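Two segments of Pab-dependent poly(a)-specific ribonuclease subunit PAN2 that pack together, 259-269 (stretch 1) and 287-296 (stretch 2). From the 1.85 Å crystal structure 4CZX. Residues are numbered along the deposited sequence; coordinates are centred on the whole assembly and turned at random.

Stretch 1, residues 259-269: AIVVNQAGQIH
Stretch 2 (287-296) QGVVLHFDVS

A methyl group sits almost exactly on the axis of an aromatic ring: Val262 CG2 lies 3.5 Å from the centroid of the Phe293 ring and 1° off its normal, a CH-pi contact over one face in which the nearest ring atom, Phe293 CG, is 3.8 Å from Val262 CG2. Stretch 1 is a beta hairpin; stretch 2 contains one strand, 290-295, preceded by the loop 287-289, and the strand runs nearly antiparallel to strand 259-262 (161° between N-to-C directions). The two strand axes come no nearer than 9.0 Å, too far for backbone pairing, so along this part side chains fill the gap. In register, the CA atoms of Ile260 and Val295 are 8.5 Å apart and those of Val262 and Phe293 7.8 Å, whereas the chains close in at the turn, where Gln264 CA and Val290 CA are 4.6 Å apart.

The hairpin is built on backbone hydrogen bonds from Val261 N to His269 O and from His269 N to Val261 O, both 2.8 Å, and from Asn263 N to Gln267 O, 2.9 Å. A type I turn from Asn263 to Gly266 closes with Gly266 N to Asn263 O at 3.0 Å; Gln264 (-70/-16) and Ala265 (-89/3) occupy its middle. Asn263, chi1 97° and between wells, folds its amide over the turn: Asn263 OD1 accepts from Gln267 N at 2.9 Å and, weakly, from Ala265 N at 2.9 Å. Gly266 has phi/psi 84/12, where a CB would jam against the preceding carbonyl oxygen, so glycine suits this corner; its N lies 3.6 Å from Val290 CG2.

The direct hydrogen bond between the stretches, Val290 N to Gln264 O, is short and straight at 2.8 Å and 177°. Val290 (chi1 t, phi/psi -68/131) points its CB toward the turn, and its compact branched side chain packs against the backbone there, with Val290 CB 4.0 Å from Asn263 O. Beside it Val289, also t, brings CG1 to 3.7 Å from Gln264 CB. Gln264 is exposed and extends from chi1 m through chi2 t to chi3 -50°; a water bridges the stretches, donating to Val290 O at 2.7 Å and accepting a weak bond from Gln264 NE2 at 3.3 Å.

Away from the turn the contact is buried and apolar. Ile260, Val262 and Ile268 point toward stretch 2, while the intervening Val261 points away, as strand alternation requires. Phe293 (chi1 t, chi2 69°) and Val295 (p) point back toward stretch 1. Ile260, m then t, meets two partners with its two branches: the short one puts Ile260 CG2 3.6 Å from Phe293 CZ, the long one Ile260 CD1 3.9 Å from Val295 CG2. Ile268, with the same rotamers, approaches the ring obliquely, its CD1 4.5 Å from Phe293 CE1. The broad Phe293 ring thus spans the gap and touches both hairpin strands. In all, 432 Å² is buried between the stretches.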

# COMPACT_ATOMS: atom_id res chain seq x y z
N ALA A 259 51.31 -2.40 -9.29
CA ALA A 259 50.11 -1.69 -8.89
C ALA A 259 49.35 -1.18 -10.12
O ALA A 259 49.95 -0.87 -11.15
CB ALA A 259 50.45 -0.53 -7.96
N ILE A 260 48.04 -1.10 -9.98
CA ILE A 260 47.18 -0.57 -11.02
C ILE A 260 46.61 0.75 -10.53
O ILE A 260 45.86 0.76 -9.57
CB ILE A 260 46.03 -1.54 -11.35
CG1 ILE A 260 46.61 -2.91 -11.74
CG2 ILE A 260 45.18 -0.98 -12.47
CD1 ILE A 260 45.55 -4.02 -11.74
N VAL A 261 47.00 1.84 -11.17
CA VAL A 261 46.69 3.19 -10.68
C VAL A 261 45.76 3.95 -11.61
O VAL A 261 45.98 3.97 -12.82
CB VAL A 261 47.99 4.00 -10.50
CG1 VAL A 261 47.68 5.32 -9.79
CG2 VAL A 261 49.01 3.18 -9.73
N VAL A 262 44.75 4.59 -11.03
CA VAL A 262 43.68 5.18 -11.82
C VAL A 262 43.43 6.63 -11.41
O VAL A 262 43.38 6.94 -10.22
CB VAL A 262 42.36 4.38 -11.64
CG1 VAL A 262 41.31 4.87 -12.63
CG2 VAL A 262 42.60 2.88 -11.82
N ASN A 263 43.28 7.51 -12.40
CA ASN A 263 42.91 8.89 -12.10
C ASN A 263 41.43 9.11 -12.40
O ASN A 263 40.75 8.24 -12.94
CB ASN A 263 43.81 9.87 -12.88
CG ASN A 263 43.21 10.37 -14.19
OD1 ASN A 263 42.50 9.66 -14.90
ND2 ASN A 263 43.52 11.62 -14.52
N GLN A 264 40.91 10.28 -12.03
CA GLN A 264 39.48 10.51 -12.11
C GLN A 264 38.95 10.61 -13.54
O GLN A 264 37.74 10.50 -13.77
CB GLN A 264 39.12 11.78 -11.32
CG GLN A 264 39.26 11.56 -9.81
CD GLN A 264 38.69 12.71 -9.00
OE1 GLN A 264 39.00 13.87 -9.25
NE2 GLN A 264 37.87 12.38 -8.01
N ALA A 265 39.85 10.80 -14.51
CA ALA A 265 39.45 10.82 -15.91
C ALA A 265 39.49 9.42 -16.54
O ALA A 265 39.27 9.26 -17.74
CB ALA A 265 40.34 11.77 -16.69
N GLY A 266 39.80 8.42 -15.73
CA GLY A 266 39.83 7.05 -16.22
C GLY A 266 41.14 6.64 -16.88
O GLY A 266 41.22 5.60 -17.53
N GLN A 267 42.17 7.47 -16.71
CA GLN A 267 43.51 7.09 -17.16
C GLN A 267 44.11 6.10 -16.18
O GLN A 267 44.07 6.31 -14.97
CB GLN A 267 44.42 8.31 -17.31
CG GLN A 267 45.84 7.94 -17.68
CD GLN A 267 46.72 9.15 -17.93
OE1 GLN A 267 47.94 9.02 -18.06
NE2 GLN A 267 46.11 10.33 -17.99
N ILE A 268 44.67 5.01 -16.70
CA ILE A 268 45.19 3.94 -15.87
C ILE A 268 46.66 3.64 -16.18
O ILE A 268 47.05 3.55 -17.35
CB ILE A 268 44.37 2.65 -16.06
CG1 ILE A 268 42.92 2.87 -15.62
CG2 ILE A 268 44.99 1.49 -15.29
CD1 ILE A 268 42.05 1.66 -15.84
N HIS A 269 47.48 3.52 -15.14
CA HIS A 269 48.85 3.05 -15.28
C HIS A 269 49.00 1.70 -14.59
O HIS A 269 48.56 1.54 -13.45
CB HIS A 269 49.86 4.03 -14.69
CG HIS A 269 49.94 5.34 -15.41
ND1 HIS A 269 50.97 6.23 -15.20
CD2 HIS A 269 49.13 5.91 -16.33
CE1 HIS A 269 50.79 7.29 -15.97
NE2 HIS A 269 49.67 7.13 -16.65
N GLN A 287 31.89 8.34 -18.81
CA GLN A 287 31.04 9.48 -19.09
C GLN A 287 31.30 10.57 -18.06
O GLN A 287 31.42 11.74 -18.39
CB GLN A 287 29.56 9.09 -19.11
CG GLN A 287 28.63 10.24 -19.42
CD GLN A 287 27.16 9.86 -19.39
OE1 GLN A 287 26.79 8.75 -18.98
NE2 GLN A 287 26.30 10.78 -19.82
N GLY A 288 31.40 10.17 -16.80
CA GLY A 288 31.63 11.12 -15.73
C GLY A 288 32.98 10.97 -15.06
O GLY A 288 33.90 10.39 -15.63
N VAL A 289 33.09 11.52 -13.86
CA VAL A 289 34.29 11.42 -13.05
C VAL A 289 34.35 10.03 -12.41
O VAL A 289 33.36 9.57 -11.84
CB VAL A 289 34.31 12.48 -11.95
CG1 VAL A 289 35.51 12.30 -11.04
CG2 VAL A 289 34.30 13.89 -12.56
N VAL A 290 35.49 9.35 -12.50
CA VAL A 290 35.61 8.02 -11.90
C VAL A 290 35.57 8.15 -10.38
O VAL A 290 36.26 9.00 -9.81
CB VAL A 290 36.91 7.30 -12.34
CG1 VAL A 290 37.01 5.94 -11.67
CG2 VAL A 290 36.95 7.15 -13.84
N LEU A 291 34.73 7.34 -9.74
CA LEU A 291 34.56 7.36 -8.28
C LEU A 291 35.03 6.09 -7.58
O LEU A 291 35.41 6.14 -6.40
CB LEU A 291 33.09 7.58 -7.92
CG LEU A 291 32.49 8.94 -8.22
CD1 LEU A 291 31.05 8.96 -7.73
CD2 LEU A 291 33.29 10.06 -7.58
N HIS A 292 34.95 4.96 -8.28
CA HIS A 292 35.35 3.68 -7.70
C HIS A 292 36.03 2.79 -8.73
O HIS A 292 35.79 2.92 -9.93
CB HIS A 292 34.15 2.92 -7.09
CG HIS A 292 33.28 3.77 -6.23
ND1 HIS A 292 33.65 4.16 -4.95
CD2 HIS A 292 32.06 4.32 -6.45
CE1 HIS A 292 32.71 4.94 -4.45
NE2 HIS A 292 31.73 5.04 -5.33
N PHE A 293 36.86 1.89 -8.22
CA PHE A 293 37.68 1.02 -9.05
C PHE A 293 37.91 -0.32 -8.35
O PHE A 293 38.08 -0.37 -7.13
CB PHE A 293 39.03 1.70 -9.36
CG PHE A 293 40.00 0.81 -10.08
CD1 PHE A 293 39.75 0.44 -11.39
CD2 PHE A 293 41.15 0.35 -9.45
CE1 PHE A 293 40.64 -0.37 -12.08
CE2 PHE A 293 42.04 -0.46 -10.13
CZ PHE A 293 41.78 -0.83 -11.44
N ASP A 294 37.91 -1.42 -9.11
CA ASP A 294 38.39 -2.69 -8.57
C ASP A 294 38.98 -3.54 -9.69
O ASP A 294 38.73 -3.29 -10.88
CB ASP A 294 37.25 -3.45 -7.85
CG ASP A 294 37.77 -4.53 -6.91
OD1 ASP A 294 38.96 -4.46 -6.50
OD2 ASP A 294 37.00 -5.47 -6.59
N VAL A 295 39.75 -4.55 -9.30
CA VAL A 295 40.31 -5.53 -10.22
C VAL A 295 39.87 -6.93 -9.79
O VAL A 295 39.73 -7.19 -8.59
CB VAL A 295 41.86 -5.45 -10.28
CG1 VAL A 295 42.47 -5.80 -8.92
CG2 VAL A 295 42.41 -6.38 -11.36
N SER A 296 39.61 -7.81 -10.74
CA SER A 296 39.18 -9.18 -10.43
C SER A 296 40.31 -10.04 -9.88
O SER A 296 41.48 -9.68 -10.00
CB SER A 296 38.59 -9.84 -11.68
OG SER A 296 39.61 -10.15 -12.63
O HOH W 1 37.69 9.13 -7.49